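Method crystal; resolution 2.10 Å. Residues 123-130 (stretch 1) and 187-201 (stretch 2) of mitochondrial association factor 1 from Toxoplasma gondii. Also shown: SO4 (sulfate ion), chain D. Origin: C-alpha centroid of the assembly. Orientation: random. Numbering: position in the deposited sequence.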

# COMPACT_ATOMS: atom_id res chain seq x y z
N SER A 123 8.29 12.94 -0.03
CA SER A 123 7.10 12.31 0.53
C SER A 123 5.82 12.92 -0.01
O SER A 123 5.69 14.14 -0.10
N PHE A 124 4.87 12.05 -0.35
CA PHE A 124 3.60 12.46 -0.93
C PHE A 124 2.44 11.90 -0.12
O PHE A 124 2.62 10.95 0.64
N ALA A 125 1.26 12.48 -0.30
CA ALA A 125 0.05 11.94 0.30
C ALA A 125 -1.16 12.22 -0.59
O ALA A 125 -1.14 13.13 -1.42
N TYR A 126 -2.21 11.43 -0.39
CA TYR A 126 -3.40 11.50 -1.23
C TYR A 126 -4.55 10.80 -0.52
O TYR A 126 -4.39 9.70 0.00
N VAL A 127 -5.71 11.46 -0.47
CA VAL A 127 -6.93 10.83 0.02
C VAL A 127 -8.06 11.02 -0.98
O VAL A 127 -8.27 12.12 -1.50
N ALA A 128 -8.77 9.94 -1.27
CA ALA A 128 -9.93 9.99 -2.15
C ALA A 128 -11.10 10.63 -1.40
O ALA A 128 -11.89 11.36 -1.98
N ILE A 129 -11.18 10.33 -0.11
CA ILE A 129 -12.23 10.86 0.75
C ILE A 129 -11.64 11.29 2.08
O ILE A 129 -10.80 10.59 2.65
N VAL A 130 -12.07 12.44 2.58
CA VAL A 130 -11.65 12.89 3.91
C VAL A 130 -12.06 11.84 4.94
O VAL A 130 -13.25 11.52 5.04
N LYS A 187 -12.98 0.69 -0.40
CA LYS A 187 -12.94 1.24 -1.75
C LYS A 187 -12.20 2.57 -1.77
O LYS A 187 -11.41 2.83 -2.68
N ALA A 188 -12.48 3.41 -0.78
CA ALA A 188 -11.81 4.69 -0.63
C ALA A 188 -10.30 4.50 -0.49
O ALA A 188 -9.51 5.28 -1.03
N THR A 189 -9.92 3.45 0.23
CA THR A 189 -8.51 3.14 0.44
C THR A 189 -7.83 2.72 -0.87
O THR A 189 -6.73 3.18 -1.18
N MET A 190 -8.49 1.85 -1.63
CA MET A 190 -7.93 1.39 -2.89
C MET A 190 -7.84 2.53 -3.90
O MET A 190 -6.90 2.60 -4.68
N LEU A 191 -8.83 3.42 -3.88
CA LEU A 191 -8.79 4.62 -4.70
C LEU A 191 -7.59 5.50 -4.33
O LEU A 191 -6.98 6.13 -5.19
N GLY A 192 -7.26 5.52 -3.04
CA GLY A 192 -6.12 6.29 -2.56
C GLY A 192 -4.81 5.75 -3.11
O GLY A 192 -3.94 6.52 -3.52
N ILE A 193 -4.68 4.43 -3.11
CA ILE A 193 -3.47 3.78 -3.61
C ILE A 193 -3.29 4.02 -5.10
O ILE A 193 -2.24 4.48 -5.54
N VAL A 194 -4.32 3.70 -5.88
CA VAL A 194 -4.25 3.82 -7.33
C VAL A 194 -4.25 5.29 -7.75
O VAL A 194 -3.60 5.66 -8.73
N GLY A 195 -4.97 6.12 -7.01
CA GLY A 195 -5.01 7.54 -7.28
C GLY A 195 -3.68 8.21 -7.01
O GLY A 195 -3.23 9.06 -7.78
N ALA A 196 -3.04 7.82 -5.91
CA ALA A 196 -1.73 8.35 -5.55
C ALA A 196 -0.70 8.04 -6.64
O ALA A 196 0.07 8.91 -7.04
N VAL A 197 -0.70 6.79 -7.09
CA VAL A 197 0.22 6.37 -8.15
C VAL A 197 -0.06 7.13 -9.44
O VAL A 197 0.86 7.67 -10.06
N SER A 198 -1.33 7.16 -9.84
CA SER A 198 -1.74 7.88 -11.04
C SER A 198 -1.29 9.33 -11.01
O SER A 198 -0.71 9.83 -11.97
N GLU A 199 -1.57 10.00 -9.90
CA GLU A 199 -1.23 11.41 -9.76
C GLU A 199 0.29 11.60 -9.70
O GLU A 199 0.83 12.54 -10.27
N TYR A 200 0.97 10.69 -9.01
CA TYR A 200 2.42 10.78 -8.86
C TYR A 200 3.15 10.59 -10.19
O TYR A 200 4.12 11.28 -10.48
N ASN A 201 2.68 9.64 -11.00
CA ASN A 201 3.32 9.37 -12.28
C ASN A 201 3.16 10.52 -13.27
O ASN A 201 3.88 10.60 -14.26

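The strand 123-126 and the loop that follows it lie across the helix 187-201, the strand and helix axes approaching to 8.3 Å with an angle of 130° between their N-to-C directions. Alternation along the strand decides what enters the contact: the CA-to-CB bonds of F124 and Y126 point toward the helix, whereas that of A125 points away. No direct hydrogen bond crosses between the stretches, and the 417 Å² buried between them, both sides summed, is covered mainly by fitted shapes.

The principal bump is Y126, which has 98 Å² covered by the helix. With chi1 at 178° (t) and chi2 at -76°, its ring lies over the helix surface where G192 and G195 have no side chains. G195 CA sits 4.3 Å from the ring centroid and 25° off the ring normal, a CH-pi contact over the face, and its closest ring atom is Y126 CZ at 3.9 Å. The hollow is a strict one: an ideal CB on G195 would fall 2.7 Å from Y126 CE1, a clash, and would also collide with L191 O of its own helix at 2.6 Å. The ring also reaches the helix backbone, with Y126 CD1 3.6 Å from G192 O; that carbonyl already accepts the helical bond from A196 N at 2.9 Å. At the base of the side chain, Y126 CB meets A196 CB at 3.9 Å, where the two CA atoms are only 5.6 Å apart.

Towards the helix C-terminus, F124 (chi1 -57°, m) meets Y200 (chi1 165°, t). The edge of Y200 is directed at the face of F124, with centroids 5.2 Å apart and planes at 80°; F124 CE1 and Y200 CE1 close to 3.8 Å. The hydroxyl of Y200 is satisfied elsewhere in the structure.

Beyond the strand, smaller groups fill the surface nearer the helix N-terminus. A128 CB packs 3.7 Å from L191 CB (L191 chi1 -77°, m; chi2 179°, t) and 3.8 Å from A188 O. I129 starts sideways, but its m, t rotamer brings CD1 to 3.8 Å from A188 CB. Water 1 supplies a polar bridge here: it accepts from A128 N at 2.9 Å and donates to A188 O at 2.7 Å.

The sulfate, probably from the crystallisation liquor, lies outside this packing. It accepts a hydrogen bond from N201 ND2 through O2 at 3.1 Å, with an N-H...acceptor angle of 166°, and its O1 approaches S198 CA at 3.5 Å.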

# COMPACT_ATOMS: atom_id res chain seq x y z
CB SER A 123 7.12 12.40 2.05
OG SER A 123 8.29 11.79 2.57
CB PHE A 124 3.49 11.98 -2.38
CG PHE A 124 4.61 12.45 -3.27
CD1 PHE A 124 5.86 11.85 -3.22
CD2 PHE A 124 4.41 13.49 -4.17
CE1 PHE A 124 6.88 12.29 -4.05
CE2 PHE A 124 5.43 13.92 -4.99
CZ PHE A 124 6.66 13.32 -4.93
CB ALA A 125 -0.16 12.51 1.68
CB TYR A 126 -3.12 10.85 -2.59
CG TYR A 126 -4.29 10.80 -3.56
CD1 TYR A 126 -5.32 9.89 -3.41
CD2 TYR A 126 -4.33 11.65 -4.66
CE1 TYR A 126 -6.38 9.84 -4.30
CE2 TYR A 126 -5.38 11.61 -5.56
CZ TYR A 126 -6.40 10.70 -5.38
OH TYR A 126 -7.45 10.66 -6.27
CB VAL A 127 -7.38 11.39 1.39
CG1 VAL A 127 -6.49 10.85 2.50
CG2 VAL A 127 -7.40 12.91 1.39
CB ALA A 128 -10.29 8.60 -2.64
CB ILE A 129 -13.34 9.81 1.00
CG1 ILE A 129 -13.90 9.30 -0.34
CG2 ILE A 129 -14.46 10.40 1.86
CD1 ILE A 129 -14.91 8.18 -0.20
CB VAL A 130 -12.27 14.24 4.29
CG1 VAL A 130 -11.86 14.64 5.71
CG2 VAL A 130 -11.86 15.32 3.30
CB LYS A 187 -14.36 1.42 -2.29
CG LYS A 187 -15.12 0.12 -2.48
CD LYS A 187 -16.60 0.38 -2.71
CE LYS A 187 -17.39 -0.91 -2.80
NZ LYS A 187 -18.83 -0.72 -2.48
CB ALA A 188 -12.36 5.43 0.58
CB THR A 189 -8.33 2.03 1.49
OG1 THR A 189 -8.92 2.44 2.73
CG2 THR A 189 -6.86 1.72 1.72
CB MET A 190 -8.77 0.24 -3.47
CG MET A 190 -8.08 -0.50 -4.61
SD MET A 190 -6.51 -1.25 -4.13
CE MET A 190 -7.06 -2.46 -2.92
CB LEU A 191 -10.08 5.43 -4.57
CG LEU A 191 -11.33 4.93 -5.30
CD1 LEU A 191 -12.50 5.86 -5.02
CD2 LEU A 191 -11.09 4.84 -6.80
CB ILE A 193 -3.53 2.26 -3.34
CG1 ILE A 193 -3.56 1.99 -1.83
CG2 ILE A 193 -2.33 1.55 -3.97
CD1 ILE A 193 -4.12 0.63 -1.47
CB VAL A 194 -5.42 3.08 -8.00
CG1 VAL A 194 -5.35 3.20 -9.52
CG2 VAL A 194 -5.43 1.62 -7.59
CB ALA A 196 -1.27 7.79 -4.22
CB VAL A 197 0.10 4.86 -8.42
CG1 VAL A 197 0.92 4.47 -9.65
CG2 VAL A 197 0.56 4.07 -7.20
CB SER A 198 -3.26 7.82 -11.20
OG SER A 198 -3.70 8.70 -12.22
CB GLU A 199 -1.89 11.98 -8.51
CG GLU A 199 -2.33 13.43 -8.63
CD GLU A 199 -3.36 13.64 -9.72
OE1 GLU A 199 -4.25 12.77 -9.88
OE2 GLU A 199 -3.28 14.67 -10.43
CB TYR A 200 2.92 9.76 -7.84
CG TYR A 200 4.42 9.53 -7.88
CD1 TYR A 200 5.29 10.38 -7.21
CD2 TYR A 200 4.96 8.46 -8.59
CE1 TYR A 200 6.66 10.17 -7.25
CE2 TYR A 200 6.32 8.25 -8.63
CZ TYR A 200 7.17 9.11 -7.96
OH TYR A 200 8.53 8.89 -7.99
CB ASN A 201 2.76 8.08 -12.90
CG ASN A 201 3.39 6.83 -12.30
OD1 ASN A 201 4.44 6.89 -11.66
ND2 ASN A 201 2.75 5.69 -12.53
S SO4 D . -0.66 5.00 -14.34
O1 SO4 D . -1.71 5.31 -13.37
O2 SO4 D . 0.30 6.09 -14.38
O3 SO4 D . 0.01 3.76 -13.96
O4 SO4 D . -1.27 4.83 -15.66
O HOH W 1 -8.24 7.43 -0.01